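Local coordinates for endoglucanase, glycoside hydrolase family 5 protein (Cytophaga hutchinsonii, PDB 5IHS) that probably hydrolyses internal beta-1,4-glucosidic bonds of cellulose in the periplasm, as an endoglucanase of glycoside hydrolase family 5, at residues T49-G54 with K276-N281; S56-Q61 with S283-P288; P161-S166 with T195-Q200; M63-N68 with A298-G303. All coordinates share one frame; numbering follows the deposited sequence. Where two conformers were deposited one is given.

Overall arrangement
Contacts 1, 2 and 4 follow one seam of the TIM barrel, where its first strand, 53-57, meets its last, 279-284. Contact 1 lies where the two strands begin and contact 2 where they end, their centres about 20 Å apart; the bond from S56 N to N281 O joins them. Contact 4, centred about 9 Å from contact 2, ties the loops that leave the same strands. Contact 3 falls between them in sequence and joins loops after strands 153-156 and 191-193, about 22 Å from contact 2 between centres. Contacts 2, 3 and 4 thus lie at the strand ends and the loops after them, the side that carries the active site in such barrels.

Contact 1: residues T49-G54 with K276-N281; sequences TVQLRG and KISYCN
T49 starts the approach with its methyl CG2, anti to the backbone N, pressed against the aliphatic chain of K276; CG2 lies 3.4 Å from K276 CD, tighter than usual for two carbons. K276, with positive phi, ends helix 262-274 in a Schellman motif. V50 O and K276 O, both acceptors, face each other across two waters, one of which also bonds to S278 OG. The extended Q51 side chain crosses to the other segment, where NE2 donates to I277 O at 2.9 Å from above the carbonyl plane. L52 N gives a nearly straight bond to S278 OG (2.8 Å, 165°), and L52 O receives Y279 N, opening the parallel ladder. R53 and Y279 then run side by side on one face of the sheet: R53 CG sits over the ring, 3.8 Å from its centroid, in a CH-pi contact, while R53 NE meets Y279 OH at 3.0 Å in the guanidinium plane. G54 N bonds to Y279 O and G54 O takes N281 N at 3.1 Å, joining first strand to last and closing the barrel. With R53 NH2 in a salt bridge to D273 and Y279 OH bonded to D319, the buried guanidinium has nearby acids to balance it and is likely to stay charged.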
loop_
_atom_site.group_PDB
_atom_site.type_symbol
_atom_site.label_atom_id
_atom_site.label_comp_id
_atom_site.label_asym_id
_atom_site.label_seq_id
_atom_site.Cartn_x
_atom_site.Cartn_y
_atom_site.Cartn_z
ATOM N N THR A 49 -7.063 -8.046 -16.037
ATOM C CA THR A 49 -7.085 -6.767 -15.336
ATOM C C THR A 49 -7.139 -7.090 -13.841
ATOM O O THR A 49 -8.022 -7.832 -13.393
ATOM C CB THR A 49 -8.267 -5.901 -15.775
ATOM O OG1 THR A 49 -8.192 -5.692 -17.189
ATOM C CG2 THR A 49 -8.231 -4.543 -15.063
ATOM N N VAL A 50 -6.169 -6.591 -13.080
ATOM C CA VAL A 50 -5.930 -7.031 -11.712
ATOM C C VAL A 50 -6.353 -5.953 -10.728
ATOM O O VAL A 50 -6.027 -4.770 -10.900
ATOM C CB VAL A 50 -4.446 -7.396 -11.513
ATOM C CG1 VAL A 50 -4.181 -7.816 -10.084
ATOM C CG2 VAL A 50 -4.026 -8.500 -12.461
ATOM N N GLN A 51 -7.042 -6.382 -9.668
ATOM C CA GLN A 51 -7.366 -5.538 -8.523
ATOM C C GLN A 51 -6.988 -6.307 -7.262
ATOM O O GLN A 51 -7.543 -7.379 -6.999
ATOM C CB GLN A 51 -8.848 -5.175 -8.496
ATOM C CG GLN A 51 -9.180 -4.176 -7.401
ATOM C CD GLN A 51 -10.653 -3.909 -7.285
ATOM O OE1 GLN A 51 -11.466 -4.503 -7.995
ATOM N NE2 GLN A 51 -11.011 -3.032 -6.370
ATOM N N LEU A 52 -6.031 -5.778 -6.511
ATOM C CA LEU A 52 -5.554 -6.373 -5.274
ATOM C C LEU A 52 -6.273 -5.725 -4.094
ATOM O O LEU A 52 -6.671 -4.560 -4.152
ATOM C CB LEU A 52 -4.044 -6.155 -5.130
ATOM C CG LEU A 52 -3.207 -6.721 -6.281
ATOM C CD1 LEU A 52 -1.735 -6.394 -6.079
ATOM C CD2 LEU A 52 -3.400 -8.229 -6.466
ATOM N N ARG A 53 -6.434 -6.483 -3.012
ATOM C CA ARG A 53 -6.987 -5.933 -1.780
ATOM C C ARG A 53 -6.288 -6.602 -0.614
ATOM O O ARG A 53 -6.066 -7.820 -0.633
ATOM C CB ARG A 53 -8.487 -6.193 -1.625
ATOM C CG ARG A 53 -9.375 -5.798 -2.781
ATOM C CD ARG A 53 -10.791 -6.315 -2.496
ATOM N NE ARG A 53 -11.720 -5.938 -3.544
ATOM C CZ ARG A 53 -11.874 -6.600 -4.677
ATOM N NH1 ARG A 53 -11.211 -7.731 -4.900
ATOM N NH2 ARG A 53 -12.732 -6.144 -5.578
ATOM N N GLY A 54 -5.935 -5.813 0.390
ATOM C CA GLY A 54 -5.263 -6.378 1.534
ATOM C C GLY A 54 -5.128 -5.419 2.683
ATOM O O GLY A 54 -5.967 -4.527 2.888
ATOM N N LYS A 276 -11.655 -0.722 -10.622
ATOM C CA LYS A 276 -10.638 -1.750 -10.428
ATOM C C LYS A 276 -9.372 -1.182 -9.777
ATOM O O LYS A 276 -8.246 -1.528 -10.154
ATOM C CB LYS A 276 -10.332 -2.480 -11.740
ATOM C CG LYS A 276 -11.575 -3.097 -12.360
ATOM C CD LYS A 276 -11.290 -3.724 -13.700
ATOM C CE LYS A 276 -12.536 -4.349 -14.334
ATOM N NZ LYS A 276 -13.816 -3.650 -14.066
ATOM N N ILE A 277 -9.565 -0.348 -8.756
ATOM C CA ILE A 277 -8.468 0.266 -8.009
ATOM C C ILE A 277 -8.146 -0.598 -6.795
ATOM O O ILE A 277 -9.027 -0.919 -5.987
ATOM C CB ILE A 277 -8.825 1.704 -7.585
ATOM C CG1 ILE A 277 -9.050 2.573 -8.826
ATOM C CG2 ILE A 277 -7.722 2.281 -6.702
ATOM C CD1 ILE A 277 -9.606 3.972 -8.524
ATOM N N SER A 278 -6.874 -0.976 -6.664
ATOM C CA SER A 278 -6.435 -1.796 -5.547
ATOM C C SER A 278 -6.434 -0.988 -4.250
ATOM O O SER A 278 -6.237 0.234 -4.254
ATOM C CB SER A 278 -5.021 -2.304 -5.822
ATOM O OG SER A 278 -4.967 -3.209 -6.922
ATOM N N TYR A 279 -6.617 -1.692 -3.126
ATOM C CA TYR A 279 -6.733 -1.005 -1.844
ATOM C C TYR A 279 -6.202 -1.817 -0.665
ATOM O O TYR A 279 -6.360 -3.037 -0.610
ATOM C CB TYR A 279 -8.169 -0.523 -1.601
ATOM C CG TYR A 279 -9.332 -1.502 -1.646
ATOM C CD1 TYR A 279 -9.638 -2.315 -0.556
ATOM C CD2 TYR A 279 -10.207 -1.518 -2.724
ATOM C CE1 TYR A 279 -10.753 -3.121 -0.543
ATOM C CE2 TYR A 279 -11.343 -2.327 -2.717
ATOM C CZ TYR A 279 -11.616 -3.115 -1.618
ATOM O OH TYR A 279 -12.761 -3.900 -1.637
ATOM N N CYS A 280 -5.522 -1.130 0.264
ATOM C CA CYS A 280 -5.004 -1.731 1.496
ATOM C C CYS A 280 -5.423 -0.898 2.697
ATOM O O CYS A 280 -5.244 0.323 2.693
ATOM C CB CYS A 280 -3.472 -1.784 1.520
ATOM S SG CYS A 280 -2.720 -2.873 0.330
ATOM N N ASN A 281 -5.932 -1.558 3.733
ATOM C CA ASN A 281 -6.436 -0.879 4.924
ATOM C C ASN A 281 -5.357 -0.658 5.978
ATOM O O ASN A 281 -4.527 -1.533 6.250
ATOM C CB ASN A 281 -7.563 -1.700 5.549
ATOM C CG ASN A 281 -8.063 -1.112 6.857
ATOM O OD1 ASN A 281 -7.876 -1.699 7.922
ATOM N ND2 ASN A 281 -8.733 0.031 6.775
HETATM O O HOH W 1 -5.714 -2.410 -9.403
HETATM O O HOH W 2 -6.765 -2.424 -12.579
#

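Contact 2: residues S56-Q61 with S283-P288; sequences SLFWSQ and SIADKP
Near the ends of the first and last strands of the TIM barrel, L57 pairs with I284 in a parallel bridge. The close-packed part starts at a single direct backbone bond, I284 N to S56 O, short at 2.9 Å, nearly straight at 164° and in the carbonyl plane. On the same face of the sheet L57 and I284 cross obliquely, L57 CD2 resting 3.8 Å from I284 CB. F58 buries more surface than any other residue here. F58 CB packs on A285 CB at 3.7 Å, and with CG anti to the backbone N (chi1 -173°) the ring continues alongside S283 and A285. The S283 hydroxyl, held in the crowded position between N and carbonyl carbon, faces the ring edge, with OG 3.4 Å from F58 CD1. W282, which precedes S283 through a cis peptide, also meets the F58 ring; a cis Trp-Ser step at the end of the last strand is familiar from family 5 cellulases, where the tryptophan lines the substrate cleft; the same is probable here. The looser side has two parts. Exposed K287, further along its loop, brings only its extended aliphatic chain near the ring, CD standing 4.3 Å from F58 CZ. Just past the L57-I284 bridge the backbones part, and a water accepts from F58 N at 3.0 Å and donates to I284 O at 2.8 Å.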
loop_
_atom_site.group_PDB
_atom_site.type_symbol
_atom_site.label_atom_id
_atom_site.label_comp_id
_atom_site.label_asym_id
_atom_site.label_seq_id
_atom_site.Cartn_x
_atom_site.Cartn_y
_atom_site.Cartn_z
ATOM N N SER A 56 -2.388 -3.097 5.298
ATOM C CA SER A 56 -1.125 -2.477 5.655
ATOM C C SER A 56 -0.764 -2.811 7.093
ATOM O O SER A 56 -1.596 -2.712 8.002
ATOM C CB SER A 56 -1.198 -0.957 5.492
ATOM O OG SER A 56 0.083 -0.346 5.624
ATOM N N LEU A 57 0.503 -3.131 7.297
ATOM C CA LEU A 57 1.094 -3.056 8.615
ATOM C C LEU A 57 1.247 -1.585 9.000
ATOM O O LEU A 57 1.206 -0.678 8.161
ATOM C CB LEU A 57 2.422 -3.811 8.628
ATOM C CG LEU A 57 2.307 -5.289 8.214
ATOM C CD1 LEU A 57 3.661 -5.934 8.042
ATOM C CD2 LEU A 57 1.455 -6.096 9.169
ATOM N N PHE A 58 1.418 -1.351 10.288
ATOM C CA PHE A 58 1.616 -0.019 10.848
ATOM C C PHE A 58 3.111 0.290 10.849
ATOM O O PHE A 58 3.941 -0.596 10.646
ATOM C CB PHE A 58 1.039 -0.065 12.268
ATOM C CG PHE A 58 0.955 1.254 13.034
ATOM C CD1 PHE A 58 -0.204 2.021 13.007
ATOM C CD2 PHE A 58 1.957 1.629 13.924
ATOM C CE1 PHE A 58 -0.316 3.170 13.780
ATOM C CE2 PHE A 58 1.835 2.772 14.705
ATOM C CZ PHE A 58 0.704 3.534 14.634
ATOM N N TRP A 59 3.453 1.554 11.094
ATOM C CA TRP A 59 4.837 2.005 11.230
ATOM C C TRP A 59 5.752 0.923 11.795
ATOM O O TRP A 59 5.566 0.476 12.933
ATOM C CB TRP A 59 4.890 3.181 12.191
ATOM C CG TRP A 59 4.193 4.427 11.758
ATOM C CD1 TRP A 59 2.874 4.753 11.913
ATOM C CD2 TRP A 59 4.817 5.559 11.162
ATOM N NE1 TRP A 59 2.648 6.019 11.434
ATOM C CE2 TRP A 59 3.828 6.533 10.958
ATOM C CE3 TRP A 59 6.131 5.837 10.781
ATOM C CZ2 TRP A 59 4.116 7.778 10.394
ATOM C CZ3 TRP A 59 6.418 7.067 10.229
ATOM C CH2 TRP A 59 5.418 8.022 10.040
ATOM N N SER A 60 6.783 0.547 11.040
ATOM C CA SER A 60 7.619 -0.586 11.406
ATOM C C SER A 60 8.355 -0.381 12.724
ATOM O O SER A 60 8.635 -1.362 13.426
ATOM C CB SER A 60 8.629 -0.856 10.296
ATOM O OG SER A 60 9.444 0.268 10.014
ATOM N N GLN A 61 8.707 0.860 13.068
ATOM C CA GLN A 61 9.471 1.061 14.297
ATOM C C GLN A 61 8.602 0.996 15.549
ATOM O O GLN A 61 9.138 0.865 16.657
ATOM C CB GLN A 61 10.308 2.353 14.242
ATOM C CG GLN A 61 9.555 3.671 14.386
ATOM C CD GLN A 61 9.090 4.243 13.057
ATOM O OE1 GLN A 61 8.499 3.535 12.228
ATOM N NE2 GLN A 61 9.351 5.531 12.842
ATOM N N SER A 283 -4.990 -0.292 9.902
ATOM C CA SER A 283 -3.780 -1.096 9.789
ATOM C C SER A 283 -3.827 -2.276 10.751
ATOM O O SER A 283 -4.630 -2.313 11.688
ATOM C CB SER A 283 -2.521 -0.291 10.142
ATOM O OG SER A 283 -2.409 -0.089 11.542
ATOM N N ILE A 284 -2.896 -3.207 10.537
ATOM C CA ILE A 284 -2.549 -4.219 11.530
ATOM C C ILE A 284 -1.689 -3.541 12.600
ATOM O O ILE A 284 -0.481 -3.352 12.454
ATOM C CB ILE A 284 -1.856 -5.424 10.896
ATOM C CG1 ILE A 284 -2.771 -6.089 9.847
ATOM C CG2 ILE A 284 -1.408 -6.402 11.961
ATOM C CD1 ILE A 284 -4.070 -6.665 10.387
ATOM N N ALA A 285 -2.351 -3.142 13.676
ATOM C CA ALA A 285 -1.752 -2.510 14.836
ATOM C C ALA A 285 -2.706 -2.765 15.974
ATOM O O ALA A 285 -3.908 -2.916 15.752
ATOM C CB ALA A 285 -1.639 -0.997 14.656
ATOM N N ASP A 286 -2.172 -2.795 17.193
ATOM C CA ASP A 286 -2.994 -2.998 18.379
ATOM C C ASP A 286 -3.089 -1.741 19.234
ATOM O O ASP A 286 -3.447 -1.817 20.411
ATOM C CB ASP A 286 -2.502 -4.199 19.186
ATOM C CG ASP A 286 -1.236 -3.921 19.953
ATOM O OD1 ASP A 286 -0.421 -3.105 19.465
ATOM O OD2 ASP A 286 -1.059 -4.536 21.034
ATOM N N LYS A 287 -2.789 -0.586 18.654
ATOM C CA LYS A 287 -2.975 0.687 19.334
ATOM C C LYS A 287 -4.463 0.897 19.617
ATOM O O LYS A 287 -5.306 0.552 18.783
ATOM C CB LYS A 287 -2.453 1.794 18.409
ATOM C CG LYS A 287 -2.575 3.212 18.916
ATOM C CD LYS A 287 -1.840 4.194 18.004
ATOM C CE LYS A 287 -1.883 5.599 18.580
ATOM N NZ LYS A 287 -1.214 6.590 17.703
ATOM N N PRO A 288 -4.835 1.437 20.801
ATOM C CA PRO A 288 -6.272 1.623 21.117
ATOM C C PRO A 288 -6.886 2.843 20.435
ATOM O O PRO A 288 -7.298 3.827 21.075
ATOM C CB PRO A 288 -6.260 1.723 22.649
ATOM C CG PRO A 288 -4.926 2.267 22.971
ATOM C CD PRO A 288 -3.979 1.688 21.972
HETATM O O HOH W 3 2.256 -3.608 12.069
#

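Contact 3: residues P161-S166 with T195-Q200; sequences PLQATS and TRQWSQ
Q163, R196 and P161 give up the most surface to this contact. Q163 lies alongside Q197, both chains extended and pointing the same way with their amide planes at right angles; Q163 CG comes 3.5 Å from Q197 OE1; Q197 NE2 bonds to Q200 OE1. The backbone N of Q163 sits over one face of the W198 ring, toward its rim, while Q163 CB borders its six-membered ring. R196 lays CG and CD against T165 O, and the bend at chi3 (72°) turns the guanidinium so that NH1 reaches Q163 O at 2.9 Å, in the guanidinium plane and nearly straight (165°). Its NH2 forms a salt bridge with E204, so the guanidinium links the L162-T165 type I turn to helix 202-207. A leucine here would lose both polar links and would probably loosen the turn against its neighbour. P161 ends the sequence N159-E160-P161, the Asn-Glu-Pro signature of family 5 barrels, whose glutamate is the acid/base in relatives. The P161 ring packs on T195 O, with CD 3.3 Å away, and P161 O accepts W198 N at 2.8 Å, almost along the C=O axis. Q197, W198 and S199 all have positive phi and psi, forming a short left-handed helical turn that follows strand 191-193. This turn offers Q197 N to L162 O at 3.1 Å from well above the carbonyl plane, and the same oxygen also receives T165 N. L162 CD2 touches the indole 3.5 Å from W198 NE1.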
loop_
_atom_site.group_PDB
_atom_site.type_symbol
_atom_site.label_atom_id
_atom_site.label_comp_id
_atom_site.label_asym_id
_atom_site.label_seq_id
_atom_site.Cartn_x
_atom_site.Cartn_y
_atom_site.Cartn_z
ATOM N N PRO A 161 3.578 12.713 0.988
ATOM C CA PRO A 161 3.997 14.113 0.944
ATOM C C PRO A 161 2.987 14.982 1.690
ATOM O O PRO A 161 1.792 14.685 1.732
ATOM C CB PRO A 161 4.025 14.426 -0.557
ATOM C CG PRO A 161 4.183 13.078 -1.230
ATOM C CD PRO A 161 3.407 12.135 -0.355
ATOM N N LEU A 162 3.478 16.063 2.285
ATOM C CA LEU A 162 2.643 16.978 3.051
ATOM C C LEU A 162 1.896 17.943 2.124
ATOM O O LEU A 162 2.085 17.960 0.908
ATOM C CB LEU A 162 3.506 17.726 4.064
ATOM C CG LEU A 162 4.210 16.808 5.066
ATOM C CD1 LEU A 162 5.091 17.624 5.993
ATOM C CD2 LEU A 162 3.209 15.988 5.867
ATOM N N GLN A 163 1.011 18.745 2.715
ATOM C CA GLN A 163 0.310 19.748 1.923
ATOM C C GLN A 163 1.284 20.736 1.282
ATOM O O GLN A 163 1.029 21.233 0.177
ATOM C CB GLN A 163 -0.701 20.471 2.803
ATOM C CG GLN A 163 -1.667 21.328 2.026
ATOM C CD GLN A 163 -2.555 22.154 2.929
ATOM O OE1 GLN A 163 -2.610 21.939 4.146
ATOM N NE2 GLN A 163 -3.266 23.101 2.339
ATOM N N ALA A 164 2.398 21.035 1.953
ATOM C CA ALA A 164 3.364 21.995 1.434
ATOM C C ALA A 164 4.255 21.435 0.333
ATOM O O ALA A 164 4.998 22.203 -0.285
ATOM C CB ALA A 164 4.263 22.489 2.568
ATOM N N THR A 165 4.243 20.123 0.105
ATOM C CA THR A 165 5.248 19.456 -0.720
ATOM C C THR A 165 4.795 19.441 -2.181
ATOM O O THR A 165 3.887 18.693 -2.551
ATOM C CB THR A 165 5.479 18.035 -0.203
ATOM O OG1 THR A 165 5.583 18.026 1.230
ATOM C CG2 THR A 165 6.734 17.443 -0.813
ATOM N N SER A 166 5.429 20.268 -3.012
ATOM C CA SER A 166 4.989 20.458 -4.393
ATOM C C SER A 166 5.251 19.223 -5.253
ATOM O O SER A 166 6.334 18.627 -5.190
ATOM C CB SER A 166 5.757 21.642 -4.994
ATOM O OG SER A 166 5.753 21.645 -6.411
ATOM N N THR A 195 1.441 11.646 -3.592
ATOM C CA THR A 195 0.965 12.914 -4.125
ATOM C C THR A 195 0.780 13.937 -2.994
ATOM O O THR A 195 0.811 13.613 -1.797
ATOM C CB THR A 195 -0.303 12.690 -4.993
ATOM O OG1 THR A 195 -1.353 12.097 -4.221
ATOM C CG2 THR A 195 0.013 11.816 -6.221
ATOM N N ARG A 196 0.628 15.206 -3.380
ATOM C CA ARG A 196 0.579 16.278 -2.394
ATOM C C ARG A 196 -0.634 16.129 -1.469
ATOM O O ARG A 196 -1.673 15.558 -1.832
ATOM C CB ARG A 196 0.579 17.644 -3.102
ATOM C CG ARG A 196 0.744 18.846 -2.167
ATOM C CD ARG A 196 1.044 20.115 -2.909
ATOM N NE ARG A 196 -0.087 20.661 -3.643
ATOM C CZ ARG A 196 -0.983 21.505 -3.143
ATOM N NH1 ARG A 196 -0.937 21.881 -1.867
ATOM N NH2 ARG A 196 -1.938 21.989 -3.929
ATOM N N GLN A 197 -0.494 16.675 -0.261
ATOM C CA GLN A 197 -1.576 16.746 0.721
ATOM C C GLN A 197 -1.976 15.345 1.176
ATOM O O GLN A 197 -3.132 14.913 1.042
ATOM C CB GLN A 197 -2.746 17.559 0.172
ATOM C CG GLN A 197 -3.806 17.926 1.181
ATOM C CD GLN A 197 -4.789 18.893 0.582
ATOM O OE1 GLN A 197 -4.485 20.068 0.414
ATOM N NE2 GLN A 197 -5.963 18.409 0.231
ATOM N N TRP A 198 -1.003 14.630 1.739
ATOM C CA TRP A 198 -1.219 13.282 2.262
ATOM C C TRP A 198 -1.772 12.353 1.186
ATOM O O TRP A 198 -2.660 11.531 1.426
ATOM C CB TRP A 198 -2.068 13.287 3.540
ATOM C CG TRP A 198 -1.464 14.182 4.574
ATOM C CD1 TRP A 198 -0.452 13.878 5.450
ATOM C CD2 TRP A 198 -1.803 15.542 4.816
ATOM N NE1 TRP A 198 -0.160 14.966 6.231
ATOM C CE2 TRP A 198 -0.975 16.001 5.862
ATOM C CE3 TRP A 198 -2.733 16.418 4.261
ATOM C CZ2 TRP A 198 -1.047 17.298 6.357
ATOM C CZ3 TRP A 198 -2.803 17.704 4.753
ATOM C CH2 TRP A 198 -1.970 18.130 5.798
ATOM N N SER A 199 -1.194 12.457 -0.010
ATOM C CA SER A 199 -1.577 11.613 -1.140
ATOM C C SER A 199 -3.060 11.755 -1.481
ATOM O O SER A 199 -3.774 10.786 -1.735
ATOM C CB SER A 199 -1.129 10.161 -0.953
ATOM O OG SER A 199 0.285 10.135 -1.100
ATOM N N GLN A 200 -3.508 13.007 -1.565
ATOM C CA GLN A 200 -4.850 13.341 -2.030
ATOM C C GLN A 200 -4.888 13.939 -3.425
ATOM O O GLN A 200 -5.823 13.662 -4.180
ATOM C CB GLN A 200 -5.545 14.305 -1.061
ATOM C CG GLN A 200 -5.835 13.655 0.261
ATOM C CD GLN A 200 -6.247 14.635 1.333
ATOM O OE1 GLN A 200 -6.756 15.720 1.047
ATOM N NE2 GLN A 200 -6.026 14.257 2.579
#

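Contact 4: residues M63-N68 with A298-G303; sequences MGQYYN and ASPYGG
A 3-10 turn at residues 64-66 faces the type I turn S299-G302, the chains coming nearest at Y66 and P300, whose CA atoms are 5.2 Å apart. Y66 and N68 carry the polar bonds between them. With CG anti to the carbonyl carbon (chi1 -63°), the Y66 side chain reaches along the second segment and its OH donates to A298 O at 2.7 Å, in the carbonyl plane on a lone pair. The ring edge also faces S299 O, which lies 3.5 Å from CE1, while P300 CA stands 3.6 Å from the same carbon. Q65 CG covers one face of the ring, and Q65 O is 3.6 Å from P300 CB. A leucine in place of Y66 would lose the hydroxyl bond to A298 O and would probably leave the 298-300 backbone less firmly held. N68 holds its side chain in the crowded position between N and carbonyl carbon (chi1 67°), and this serves two ends at once. ND2 donates to P300 O at 2.8 Å, nearly straight (163°) with the oxygen close to the amide plane, and adds a weak bond back to Q65 O; OD1 caps V71 N. The second turn is braced from within by an ST turn, S299 OG accepting Y301 N at 3.0 Å. N68 is thus an N-cap, and through it the start of helix 69-77 is tied to the loop after the last strand, a loop-to-loop closure on the side of the TIM barrel where its strands end.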
loop_
_atom_site.group_PDB
_atom_site.type_symbol
_atom_site.label_atom_id
_atom_site.label_comp_id
_atom_site.label_asym_id
_atom_site.label_seq_id
_atom_site.Cartn_x
_atom_site.Cartn_y
_atom_site.Cartn_z
ATOM N N MET A 63 5.259 -0.875 15.544
ATOM C CA MET A 63 4.467 -2.103 15.545
ATOM C C MET A 63 5.225 -3.221 14.845
ATOM O O MET A 63 4.645 -4.071 14.167
ATOM C CB MET A 63 3.092 -1.864 14.925
ATOM C CG MET A 63 2.162 -1.014 15.767
ATOM S SD MET A 63 1.483 -1.918 17.165
ATOM C CE MET A 63 0.917 -0.526 18.147
ATOM N N GLY A 64 6.546 -3.241 15.030
ATOM C CA GLY A 64 7.405 -4.219 14.390
ATOM C C GLY A 64 7.150 -5.648 14.805
ATOM O O GLY A 64 7.555 -6.567 14.088
ATOM N N GLN A 65 6.472 -5.867 15.936
ATOM C CA GLN A 65 6.195 -7.230 16.372
ATOM C C GLN A 65 5.305 -7.987 15.391
ATOM O O GLN A 65 5.283 -9.219 15.437
ATOM C CB GLN A 65 5.587 -7.262 17.787
ATOM C CG GLN A 65 4.194 -6.666 17.938
ATOM C CD GLN A 65 4.202 -5.174 18.249
ATOM O OE1 GLN A 65 5.066 -4.431 17.783
ATOM N NE2 GLN A 65 3.217 -4.727 19.027
ATOM N N TYR A 66 4.573 -7.292 14.520
ATOM C CA TYR A 66 3.697 -7.936 13.539
ATOM C C TYR A 66 4.376 -8.173 12.194
ATOM O O TYR A 66 3.746 -8.735 11.289
ATOM C CB TYR A 66 2.400 -7.127 13.347
ATOM C CG TYR A 66 1.571 -7.056 14.609
ATOM C CD1 TYR A 66 0.872 -8.163 15.075
ATOM C CD2 TYR A 66 1.502 -5.889 15.350
ATOM C CE1 TYR A 66 0.122 -8.104 16.240
ATOM C CE2 TYR A 66 0.766 -5.823 16.525
ATOM C CZ TYR A 66 0.073 -6.929 16.965
ATOM O OH TYR A 66 -0.651 -6.845 18.146
ATOM N N TYR A 67 5.639 -7.763 12.048
ATOM C CA TYR A 67 6.379 -7.909 10.785
ATOM C C TYR A 67 7.005 -9.304 10.738
ATOM O O TYR A 67 8.215 -9.487 10.885
ATOM C CB TYR A 67 7.442 -6.815 10.647
ATOM C CG TYR A 67 6.894 -5.490 10.182
ATOM C CD1 TYR A 67 6.000 -4.761 10.968
ATOM C CD2 TYR A 67 7.267 -4.960 8.951
ATOM C CE1 TYR A 67 5.478 -3.560 10.520
ATOM C CE2 TYR A 67 6.749 -3.755 8.504
ATOM C CZ TYR A 67 5.853 -3.063 9.284
ATOM O OH TYR A 67 5.343 -1.887 8.794
ATOM N N ASN A 68 6.159 -10.313 10.529
ATOM C CA ASN A 68 6.642 -11.685 10.612
ATOM C C ASN A 68 5.821 -12.599 9.710
ATOM O O ASN A 68 4.733 -12.254 9.231
ATOM C CB ASN A 68 6.678 -12.186 12.065
ATOM C CG ASN A 68 5.303 -12.334 12.660
ATOM O OD1 ASN A 68 4.525 -13.186 12.218
ATOM N ND2 ASN A 68 4.982 -11.521 13.666
ATOM N N ALA A 298 -3.389 -8.146 20.878
ATOM C CA ALA A 298 -3.669 -9.220 19.936
ATOM C C ALA A 298 -2.366 -9.886 19.501
ATOM O O ALA A 298 -1.357 -9.217 19.264
ATOM C CB ALA A 298 -4.414 -8.667 18.723
ATOM N N SER A 299 -2.400 -11.208 19.385
ATOM C CA SER A 299 -1.186 -12.004 19.249
ATOM C C SER A 299 -0.302 -11.521 18.099
ATOM O O SER A 299 -0.786 -11.357 16.968
ATOM C CB SER A 299 -1.540 -13.465 18.987
ATOM O OG SER A 299 -0.364 -14.215 18.727
ATOM N N PRO A 300 1.005 -11.380 18.325
ATOM C CA PRO A 300 1.919 -11.107 17.210
ATOM C C PRO A 300 2.044 -12.250 16.215
ATOM O O PRO A 300 2.689 -12.064 15.175
ATOM C CB PRO A 300 3.259 -10.833 17.912
ATOM C CG PRO A 300 2.928 -10.565 19.323
ATOM C CD PRO A 300 1.705 -11.360 19.621
ATOM N N TYR A 301 1.448 -13.413 16.480
ATOM C CA TYR A 301 1.526 -14.551 15.580
ATOM C C TYR A 301 0.281 -14.713 14.731
ATOM O O TYR A 301 0.181 -15.693 13.998
ATOM C CB TYR A 301 1.767 -15.837 16.365
ATOM C CG TYR A 301 2.980 -15.776 17.244
ATOM C CD1 TYR A 301 4.248 -15.840 16.699
ATOM C CD2 TYR A 301 2.859 -15.650 18.619
ATOM C CE1 TYR A 301 5.366 -15.779 17.498
ATOM C CE2 TYR A 301 3.969 -15.590 19.427
ATOM C CZ TYR A 301 5.218 -15.656 18.863
ATOM O OH TYR A 301 6.327 -15.595 19.667
ATOM N N GLY A 302 -0.664 -13.783 14.793
ATOM C CA GLY A 302 -1.910 -13.967 14.074
ATOM C C GLY A 302 -2.865 -14.852 14.859
ATOM O O GLY A 302 -2.790 -14.951 16.080
ATOM N N GLY A 303 -3.774 -15.502 14.142
ATOM C CA GLY A 303 -4.754 -16.361 14.781
ATOM C C GLY A 303 -5.895 -15.635 15.456
ATOM O O GLY A 303 -6.586 -16.227 16.292
#